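Local coordinates for protein GTP cyclohydrolase 1 type 2 homolog (Escherichia coli, Escherichia coli O157:H7, PDB 1NMP) that probably protects cells against radiation damage, perhaps by helping to degrade radiation-damaged nucleotides, and forms ring-shaped hexamers of metal-binding subunits, at residues P126-G131 against R167-T172; E12-A17 against D101-L106; Q36-G41 against A59-H64. All blocks are in the same frame, centred on the assembly; numbering follows the deposited sequence.

Contact 1. Residues P126-G131 against R167-T172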
loop_
_atom_site.group_PDB
_atom_site.type_symbol
_atom_site.label_atom_id
_atom_site.label_comp_id
_atom_site.label_asym_id
_atom_site.label_seq_id
_atom_site.Cartn_x
_atom_site.Cartn_y
_atom_site.Cartn_z
ATOM N N PRO A 126 -43.622 -9.621 -19.467
ATOM C CA PRO A 126 -43.811 -8.169 -19.467
ATOM C C PRO A 126 -42.572 -7.197 -19.223
ATOM O O PRO A 126 -42.381 -6.149 -19.951
ATOM C CB PRO A 126 -44.965 -8.012 -18.482
ATOM C CG PRO A 126 -45.889 -9.242 -18.874
ATOM C CD PRO A 126 -44.815 -10.344 -18.953
ATOM N N LEU A 127 -41.707 -7.508 -18.278
ATOM C CA LEU A 127 -40.577 -6.619 -18.098
ATOM C C LEU A 127 -39.324 -7.232 -18.661
ATOM O O LEU A 127 -38.203 -6.735 -18.414
ATOM C CB LEU A 127 -40.338 -6.383 -16.606
ATOM C CG LEU A 127 -41.501 -5.645 -15.993
ATOM C CD1 LEU A 127 -41.496 -5.855 -14.443
ATOM C CD2 LEU A 127 -41.338 -4.117 -16.395
ATOM N N VAL A 128 -39.466 -8.328 -19.375
ATOM C CA VAL A 128 -38.262 -8.926 -19.879
ATOM C C VAL A 128 -38.213 -9.232 -21.355
ATOM O O VAL A 128 -38.606 -10.324 -21.801
ATOM C CB VAL A 128 -37.748 -10.206 -18.939
ATOM C CG1 VAL A 128 -38.758 -10.578 -17.873
ATOM C CG2 VAL A 128 -37.324 -11.407 -19.751
ATOM N N PRO A 129 -37.682 -8.271 -22.135
ATOM C CA PRO A 129 -37.519 -8.364 -23.588
ATOM C C PRO A 129 -36.420 -9.365 -23.980
ATOM O O PRO A 129 -35.517 -9.730 -23.169
ATOM C CB PRO A 129 -37.030 -6.957 -24.006
ATOM C CG PRO A 129 -37.086 -6.111 -22.741
ATOM C CD PRO A 129 -36.970 -7.100 -21.609
ATOM N N TRP A 130 -36.474 -9.806 -25.224
ATOM C CA TRP A 130 -35.390 -10.636 -25.751
ATOM C C TRP A 130 -35.066 -10.122 -27.136
ATOM O O TRP A 130 -35.899 -9.461 -27.780
ATOM C CB TRP A 130 -35.725 -12.132 -25.787
ATOM C CG TRP A 130 -36.671 -12.544 -26.802
ATOM C CD1 TRP A 130 -38.038 -12.615 -26.679
ATOM C CD2 TRP A 130 -36.363 -12.953 -28.138
ATOM N NE1 TRP A 130 -38.609 -13.053 -27.888
ATOM C CE2 TRP A 130 -37.593 -13.270 -28.782
ATOM C CE3 TRP A 130 -35.168 -13.088 -28.852
ATOM C CZ2 TRP A 130 -37.654 -13.707 -30.081
ATOM C CZ3 TRP A 130 -35.241 -13.528 -30.148
ATOM C CH2 TRP A 130 -36.472 -13.833 -30.754
ATOM N N GLY A 131 -33.868 -10.404 -27.591
ATOM C CA GLY A 131 -33.500 -9.949 -28.900
ATOM C C GLY A 131 -32.149 -10.527 -29.197
ATOM O O GLY A 131 -31.707 -11.435 -28.456
ATOM N N ARG A 167 -28.275 -14.568 -28.869
ATOM C CA ARG A 167 -29.583 -14.305 -28.250
ATOM C C ARG A 167 -29.407 -13.884 -26.769
ATOM O O ARG A 167 -28.691 -14.571 -25.969
ATOM C CB ARG A 167 -30.476 -15.547 -28.386
ATOM C CG ARG A 167 -31.838 -15.492 -27.748
ATOM C CD ARG A 167 -32.630 -16.724 -28.229
ATOM N NE ARG A 167 -32.762 -16.551 -29.661
ATOM C CZ ARG A 167 -33.881 -16.792 -30.342
ATOM N NH1 ARG A 167 -33.878 -16.578 -31.673
ATOM N NH2 ARG A 167 -34.979 -17.236 -29.689
ATOM N N VAL A 168 -30.085 -12.768 -26.432
ATOM C CA VAL A 168 -30.044 -12.085 -25.132
ATOM C C VAL A 168 -31.449 -11.669 -24.624
ATOM O O VAL A 168 -32.361 -11.362 -25.441
ATOM C CB VAL A 168 -29.212 -10.769 -25.319
ATOM C CG1 VAL A 168 -29.165 -9.938 -24.029
ATOM C CG2 VAL A 168 -27.790 -11.127 -25.719
ATOM N N ALA A 169 -31.635 -11.697 -23.308
ATOM C CA ALA A 169 -32.865 -11.229 -22.664
ATOM C C ALA A 169 -32.333 -10.236 -21.618
ATOM O O ALA A 169 -31.147 -10.216 -21.321
ATOM C CB ALA A 169 -33.651 -12.400 -21.963
ATOM N N TRP A 170 -33.173 -9.377 -21.071
ATOM C CA TRP A 170 -32.650 -8.436 -20.106
ATOM C C TRP A 170 -33.814 -7.840 -19.362
ATOM O O TRP A 170 -34.970 -8.053 -19.732
ATOM C CB TRP A 170 -31.775 -7.354 -20.825
ATOM C CG TRP A 170 -32.453 -6.418 -21.864
ATOM C CD1 TRP A 170 -33.157 -5.251 -21.586
ATOM C CD2 TRP A 170 -32.717 -6.697 -23.292
ATOM N NE1 TRP A 170 -33.854 -4.846 -22.708
ATOM C CE2 TRP A 170 -33.620 -5.713 -23.751
ATOM C CE3 TRP A 170 -32.298 -7.697 -24.187
ATOM C CZ2 TRP A 170 -34.108 -5.689 -25.079
ATOM C CZ3 TRP A 170 -32.785 -7.680 -25.529
ATOM C CH2 TRP A 170 -33.697 -6.678 -25.942
ATOM N N CYS A 171 -33.486 -7.114 -18.291
ATOM C CA CYS A 171 -34.480 -6.391 -17.484
ATOM C C CYS A 171 -33.582 -5.507 -16.716
ATOM O O CYS A 171 -32.714 -6.021 -16.020
ATOM C CB CYS A 171 -35.156 -7.298 -16.489
ATOM S SG CYS A 171 -36.338 -6.368 -15.537
ATOM N N THR A 172 -33.743 -4.193 -16.843
ATOM C CA THR A 172 -32.902 -3.245 -16.108
ATOM C C THR A 172 -33.201 -3.247 -14.607
ATOM O O THR A 172 -34.323 -3.640 -14.168
ATOM C CB THR A 172 -33.171 -1.846 -16.585
ATOM O OG1 THR A 172 -34.561 -1.516 -16.286
ATOM C CG2 THR A 172 -32.924 -1.773 -18.108
#
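Pro-129 and Trp-130 face Trp-170, Ala-169 and Arg-167 across two neighbouring antiparallel strands of a mixed sheet, their segments 128-131 and 167-170 running at 165° to each other. Trp-130 and Ala-169 form a non-hydrogen-bonded pair. Beside it Gly-131 and Val-168 form a hydrogen-bonded pair, with Gly-131 N to Val-168 O at 2.8 Å and Val-168 N to Gly-131 O at 2.9 Å. Trp-170 N adds a longer bond to Pro-129 O, but the proline nitrogen has no hydrogen to return; instead Pro-129 CD sits tightly against Trp-170 O, at 2.9 Å.

The Trp-170 side chain begins by leaving the other strand, since its CB points away. A chi1 of 63°, with CG wedged between the backbone N and the carbonyl carbon, then folds the indole back beneath Pro-129. CD1 barely comes near Pro-129 CG, NE1 lies 3.5 Å from that same Pro-129 CG, and CE2 meets both CG and CB. Farther out, CZ2 reaches Pro-129 CB at 3.4 Å, CE3 runs below Pro-129 O, and CZ3 and CH2 slide under the backbone of Trp-130, CZ3 also meeting Gly-131 N. The pyrrolidine crosses the indole at about a right angle, and its CD makes a CH-pi contact over the five-membered ring. Side chains of strand 118-123 and helix 108-115 also pack on the indole; NE1 makes a weak hydrogen bond to Asn-109 O.

Arg-167, two residues before Ala-169, bends at chi3 and lays its guanidinium over one face of the Trp-130 ring at its six-membered end, planes 30° apart, so that Trp-130 CZ3 stands over the centre of the group, 3.5 Å from Arg-167 CZ.

Contact 2. Residues E12-A17 against D101-L106. With MG (magnesium ion), chain H.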
loop_
_atom_site.group_PDB
_atom_site.type_symbol
_atom_site.label_atom_id
_atom_site.label_comp_id
_atom_site.label_asym_id
_atom_site.label_seq_id
_atom_site.Cartn_x
_atom_site.Cartn_y
_atom_site.Cartn_z
ATOM N N GLU A 12 -50.174 9.524 -20.078
ATOM C CA GLU A 12 -50.663 9.009 -21.366
ATOM C C GLU A 12 -49.509 8.595 -22.272
ATOM O O GLU A 12 -49.565 7.538 -22.883
ATOM C CB GLU A 12 -51.503 10.059 -22.064
ATOM C CG GLU A 12 -52.832 10.259 -21.381
ATOM C CD GLU A 12 -53.624 11.480 -21.921
ATOM O OE1 GLU A 12 -53.411 11.912 -23.117
ATOM O OE2 GLU A 12 -54.485 11.998 -21.136
ATOM N N LYS A 13 -48.428 9.369 -22.358
ATOM C CA LYS A 13 -47.335 8.901 -23.248
ATOM C C LYS A 13 -46.756 7.557 -22.782
ATOM O O LYS A 13 -46.224 6.793 -23.612
ATOM C CB LYS A 13 -46.209 9.936 -23.323
ATOM C CG LYS A 13 -44.854 9.404 -23.994
ATOM C CD LYS A 13 -44.925 9.518 -25.554
ATOM C CE LYS A 13 -43.737 8.892 -26.356
ATOM N NZ LYS A 13 -44.153 8.977 -27.809
ATOM N N LEU A 14 -46.841 7.277 -21.465
ATOM C CA LEU A 14 -46.320 6.023 -20.906
ATOM C C LEU A 14 -47.398 4.971 -20.572
ATOM O O LEU A 14 -47.103 3.987 -19.872
ATOM C CB LEU A 14 -45.494 6.338 -19.641
ATOM C CG LEU A 14 -44.117 7.017 -19.794
ATOM C CD1 LEU A 14 -43.521 7.292 -18.405
ATOM C CD2 LEU A 14 -43.172 6.022 -20.481
ATOM N N ASN A 15 -48.623 5.142 -21.113
ATOM C CA ASN A 15 -49.766 4.228 -20.822
ATOM C C ASN A 15 -49.688 3.759 -19.363
ATOM O O ASN A 15 -49.795 2.548 -19.037
ATOM C CB ASN A 15 -49.720 3.076 -21.824
ATOM C CG ASN A 15 -49.364 3.600 -23.253
ATOM O OD1 ASN A 15 -50.121 4.431 -23.833
ATOM N ND2 ASN A 15 -48.196 3.157 -23.808
ATOM N N SER A 16 -49.532 4.744 -18.472
ATOM C CA SER A 16 -49.310 4.452 -17.053
ATOM C C SER A 16 -50.475 3.865 -16.316
ATOM O O SER A 16 -50.301 3.063 -15.369
ATOM C CB SER A 16 -48.860 5.720 -16.305
ATOM O OG SER A 16 -48.430 5.400 -14.990
ATOM N N ALA A 17 -51.662 4.301 -16.720
ATOM C CA ALA A 17 -52.917 3.863 -16.073
ATOM C C ALA A 17 -53.000 2.346 -16.029
ATOM O O ALA A 17 -53.222 1.723 -14.983
ATOM C CB ALA A 17 -54.118 4.436 -16.875
ATOM N N ASP A 101 -40.139 1.659 -17.214
ATOM C CA ASP A 101 -39.212 0.536 -17.504
ATOM C C ASP A 101 -39.580 -0.039 -18.866
ATOM O O ASP A 101 -38.711 -0.336 -19.669
ATOM C CB ASP A 101 -39.305 -0.628 -16.449
ATOM C CG ASP A 101 -38.257 -0.520 -15.293
ATOM O OD1 ASP A 101 -38.647 -0.739 -14.114
ATOM O OD2 ASP A 101 -37.043 -0.228 -15.553
ATOM N N ALA A 102 -40.879 -0.125 -19.147
ATOM C CA ALA A 102 -41.358 -0.819 -20.317
ATOM C C ALA A 102 -41.685 -0.092 -21.583
ATOM O O ALA A 102 -41.733 -0.725 -22.618
ATOM C CB ALA A 102 -42.579 -1.709 -19.916
ATOM N N HIS A 103 -41.950 1.207 -21.547
ATOM C CA HIS A 103 -42.263 1.868 -22.805
ATOM C C HIS A 103 -41.350 1.435 -23.997
ATOM O O HIS A 103 -40.111 1.520 -23.890
ATOM C CB HIS A 103 -42.170 3.344 -22.590
ATOM C CG HIS A 103 -42.944 4.086 -23.594
ATOM N ND1 HIS A 103 -42.351 4.713 -24.672
ATOM C CD2 HIS A 103 -44.282 4.211 -23.759
ATOM C CE1 HIS A 103 -43.295 5.197 -25.463
ATOM N NE2 HIS A 103 -44.477 4.909 -24.930
ATOM N N PRO A 104 -41.939 1.019 -25.157
ATOM C CA PRO A 104 -41.138 0.559 -26.314
ATOM C C PRO A 104 -40.165 1.514 -26.927
ATOM O O PRO A 104 -39.162 1.106 -27.540
ATOM C CB PRO A 104 -42.199 0.029 -27.309
ATOM C CG PRO A 104 -43.212 -0.632 -26.294
ATOM C CD PRO A 104 -43.343 0.594 -25.307
ATOM N N GLU A 105 -40.402 2.802 -26.679
ATOM C CA GLU A 105 -39.546 3.867 -27.214
ATOM C C GLU A 105 -38.569 4.498 -26.210
ATOM O O GLU A 105 -37.359 4.526 -26.461
ATOM C CB GLU A 105 -40.460 4.967 -27.795
ATOM C CG GLU A 105 -39.646 6.079 -28.439
ATOM C CD GLU A 105 -40.424 7.397 -28.642
ATOM O OE1 GLU A 105 -41.691 7.441 -28.631
ATOM O OE2 GLU A 105 -39.704 8.400 -28.851
ATOM N N LEU A 106 -39.116 5.028 -25.092
ATOM C CA LEU A 106 -38.360 5.706 -24.036
ATOM C C LEU A 106 -38.017 4.897 -22.793
ATOM O O LEU A 106 -37.470 5.427 -21.845
ATOM C CB LEU A 106 -39.163 6.926 -23.496
ATOM C CG LEU A 106 -39.628 8.069 -24.410
ATOM C CD1 LEU A 106 -38.549 8.491 -25.488
ATOM C CD2 LEU A 106 -40.825 7.541 -25.025
HETATM MG MG MG H . -36.837 -0.341 -13.068
#
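Leu-14 and His-103, each the first residue to leave helical geometry as its helix ends, bring the ends of helices 3-13 and 98-102 together with CA atoms 6.1 Å apart. Helix 3-13 closes in a Schellman motif whose C-prime residue is Asn-15, at a positive phi of 36°. The side chain of His-103 is pushed against this turn. Its CB and the ring atom CG meet Leu-14 CD2, the nearer pair being Leu-14 CD2 and His-103 CB at 3.6 Å, and the two side chains cross at about a right angle. NE2 comes close to Lys-13 O, but the angle is too poor for a hydrogen bond. What fixes the ring's rotation lies on its own side: Leu-106 N donates to His-103 ND1 at 3.3 Å, almost perfectly straight (178°) and in the ring plane.

Lys-13 bends at chi2 (84°), which carries its chain past His-103 CE1 toward Glu-105. CE presses on Leu-106 CD2 at 3.5 Å, a tight fit, while NZ forms a salt bridge with Glu-105 OE1 at 3.0 Å, meeting the carboxylate on its syn side and somewhat out of its plane. Trp-229 of helix 220-233 touches the same lysine. At the other end of 101-106, Asp-101 turns away from the turn and grips a magnesium ion with both carboxylate oxygens, OD1 at 2.1 Å and OD2 at 2.5 Å.

Contact 3. Residues Q36-G41 against A59-H64. With MG (magnesium ion), chain H.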
loop_
_atom_site.group_PDB
_atom_site.type_symbol
_atom_site.label_atom_id
_atom_site.label_comp_id
_atom_site.label_asym_id
_atom_site.label_seq_id
_atom_site.Cartn_x
_atom_site.Cartn_y
_atom_site.Cartn_z
ATOM N N GLN A 36 -42.217 25.069 -15.056
ATOM C CA GLN A 36 -41.461 25.512 -16.208
ATOM C C GLN A 36 -39.998 24.921 -16.215
ATOM O O GLN A 36 -39.508 24.434 -17.257
ATOM C CB GLN A 36 -41.446 27.059 -16.244
ATOM C CG GLN A 36 -40.588 27.593 -17.324
ATOM C CD GLN A 36 -40.947 27.005 -18.703
ATOM O OE1 GLN A 36 -40.052 26.832 -19.549
ATOM N NE2 GLN A 36 -42.239 26.714 -18.948
ATOM N N LYS A 37 -39.289 24.946 -15.086
ATOM C CA LYS A 37 -37.959 24.355 -15.076
ATOM C C LYS A 37 -38.022 23.034 -14.293
ATOM O O LYS A 37 -38.373 23.002 -13.110
ATOM C CB LYS A 37 -36.949 25.302 -14.440
ATOM C CG LYS A 37 -35.536 24.739 -14.381
ATOM C CD LYS A 37 -34.573 25.738 -13.617
ATOM C CE LYS A 37 -33.392 26.221 -14.491
ATOM N NZ LYS A 37 -32.547 27.305 -13.851
ATOM N N ILE A 38 -37.660 21.949 -14.983
ATOM C CA ILE A 38 -37.684 20.563 -14.490
ATOM C C ILE A 38 -36.294 19.944 -14.376
ATOM O O ILE A 38 -35.475 20.110 -15.325
ATOM C CB ILE A 38 -38.453 19.608 -15.455
ATOM C CG1 ILE A 38 -39.974 19.871 -15.496
ATOM C CG2 ILE A 38 -38.357 18.185 -14.868
ATOM C CD1 ILE A 38 -40.390 21.231 -15.968
ATOM N N VAL A 39 -36.028 19.252 -13.243
ATOM C CA VAL A 39 -34.768 18.554 -12.993
ATOM C C VAL A 39 -35.138 17.102 -12.863
ATOM O O VAL A 39 -36.106 16.769 -12.178
ATOM C CB VAL A 39 -34.050 19.036 -11.707
ATOM C CG1 VAL A 39 -33.132 17.916 -11.118
ATOM C CG2 VAL A 39 -33.157 20.208 -12.070
ATOM N N THR A 40 -34.402 16.219 -13.542
ATOM C CA THR A 40 -34.780 14.794 -13.505
ATOM C C THR A 40 -33.551 13.966 -13.129
ATOM O O THR A 40 -32.414 14.455 -13.181
ATOM C CB THR A 40 -35.335 14.355 -14.901
ATOM O OG1 THR A 40 -34.277 14.440 -15.866
ATOM C CG2 THR A 40 -36.392 15.347 -15.398
ATOM N N GLY A 41 -33.777 12.726 -12.725
ATOM C CA GLY A 41 -32.659 11.858 -12.382
ATOM C C GLY A 41 -33.169 10.453 -12.140
ATOM O O GLY A 41 -34.397 10.226 -12.141
ATOM N N ALA A 59 -40.170 21.353 -10.619
ATOM C CA ALA A 59 -40.496 19.930 -10.513
ATOM C C ALA A 59 -39.234 19.052 -10.726
ATOM O O ALA A 59 -38.232 19.466 -11.336
ATOM C CB ALA A 59 -41.590 19.518 -11.567
ATOM N N VAL A 60 -39.337 17.832 -10.216
ATOM C CA VAL A 60 -38.304 16.815 -10.319
ATOM C C VAL A 60 -39.122 15.608 -10.807
ATOM O O VAL A 60 -40.238 15.379 -10.329
ATOM C CB VAL A 60 -37.779 16.453 -8.932
ATOM C CG1 VAL A 60 -36.902 15.195 -9.023
ATOM C CG2 VAL A 60 -36.991 17.597 -8.327
ATOM N N ILE A 61 -38.596 14.872 -11.795
ATOM C CA ILE A 61 -39.221 13.674 -12.270
ATOM C C ILE A 61 -38.113 12.612 -12.153
ATOM O O ILE A 61 -36.934 12.867 -12.553
ATOM C CB ILE A 61 -39.616 13.776 -13.756
ATOM C CG1 ILE A 61 -40.579 14.902 -13.946
ATOM C CG2 ILE A 61 -40.273 12.463 -14.184
ATOM C CD1 ILE A 61 -41.043 14.972 -15.444
ATOM N N VAL A 62 -38.474 11.429 -11.634
ATOM C CA VAL A 62 -37.499 10.347 -11.442
ATOM C C VAL A 62 -38.126 9.003 -11.800
ATOM O O VAL A 62 -39.349 8.914 -11.948
ATOM C CB VAL A 62 -37.077 10.236 -9.894
ATOM C CG1 VAL A 62 -36.267 11.458 -9.430
ATOM C CG2 VAL A 62 -38.364 10.033 -9.026
ATOM N N HIS A 63 -37.315 7.935 -11.856
ATOM C CA HIS A 63 -37.842 6.561 -12.058
ATOM C C HIS A 63 -38.212 5.960 -10.635
ATOM O O HIS A 63 -39.194 5.181 -10.472
ATOM C CB HIS A 63 -36.737 5.757 -12.746
ATOM C CG HIS A 63 -37.008 4.290 -12.883
ATOM N ND1 HIS A 63 -38.173 3.796 -13.417
ATOM C CD2 HIS A 63 -36.224 3.215 -12.625
ATOM C CE1 HIS A 63 -38.106 2.479 -13.471
ATOM N NE2 HIS A 63 -36.924 2.106 -13.002
ATOM N N HIS A 64 -37.404 6.299 -9.615
ATOM C CA HIS A 64 -37.610 5.826 -8.220
ATOM C C HIS A 64 -38.018 6.911 -7.247
ATOM O O HIS A 64 -37.158 7.698 -6.813
ATOM C CB HIS A 64 -36.332 5.210 -7.664
ATOM C CG HIS A 64 -35.854 4.015 -8.445
ATOM N ND1 HIS A 64 -34.591 3.949 -8.996
ATOM C CD2 HIS A 64 -36.453 2.832 -8.735
ATOM C CE1 HIS A 64 -34.427 2.773 -9.586
ATOM N NE2 HIS A 64 -35.543 2.077 -9.446
HETATM MG MG MG H . -36.837 -0.341 -13.068
#
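Ala-59 against Ile-38 and Ile-61 against Thr-40 are the pairs round which this contact is built, strand 59-62 running parallel to strand 37-41 with axes 4.6 Å apart and inclined by 27°. Ala-59 and Ile-61 have the most surface buried of any residue here. The two strands are the first and last elements of a beta-alpha-beta unit, and both side chains belong to the face that also bears Ile-38 and Thr-40. The carbonyl oxygen of Ala-59 accepts a nearly straight bond from Val-39 N at 2.9 Å, whereas its own N reaches Lys-37 O only weakly, at 3.5 Å. The small methyl of Ala-59 rests beside Ile-38 CG1, 4.3 Å away.

Two residues on, Ile-61 stands opposite Thr-40, their side chains lying alongside each other and pointing the same way, Ile-61 CB 3.9 Å from Thr-40 CG2. A chi1 of -60° sets Ile-61 CG1 anti to the carbonyl carbon, leaning back across the strands to Ile-38 CG2 at 4.1 Å. Ile-61 O receives Gly-41 N at 3.2 Å, in the carbonyl plane. The threonine hydroxyl is engaged beyond the pair, in a hydrogen bond with Ser-227.

Past Val-62 the chain turns a corner at His-63, whose NE2 binds a magnesium ion at 2.5 Å; its ND1 is held by the carbonyl of Trp-96. His-63 CD2 also lies over one face of the His-64 ring. Helix 46-54 covers the opposite face of the sheet, where Leu-48 touches Val-39, Val-60 and Val-62, while strand 237-240 flanks 37-41 and strand 92-95 flanks 59-62.

How the contacts relate
Contacts 1 and 3 belong to two different sheets, their centres 27 Å apart, and contact 2 bridges them, its centre 16 Å from each. The bridge runs through the magnesium site. Asp-101 of contact 2 and His-63 of contact 3 bind the same ion with Glu-219, and Asp-101 OD1 lies 3.3 Å from His-63 CE1. From contact 1, Thr-172 OG1 hydrogen-bonds the metal ligand Glu-219 and lies 2.9 Å from Asp-101 OD2, Leu-127 CD2 packs 4.0 Å from Asp-101 CB, and the side chain of Cys-171 comes within about 7 Å of a magnesium ion. Contacts 1 and 3 do not touch, their nearest atoms being about 5 Å apart.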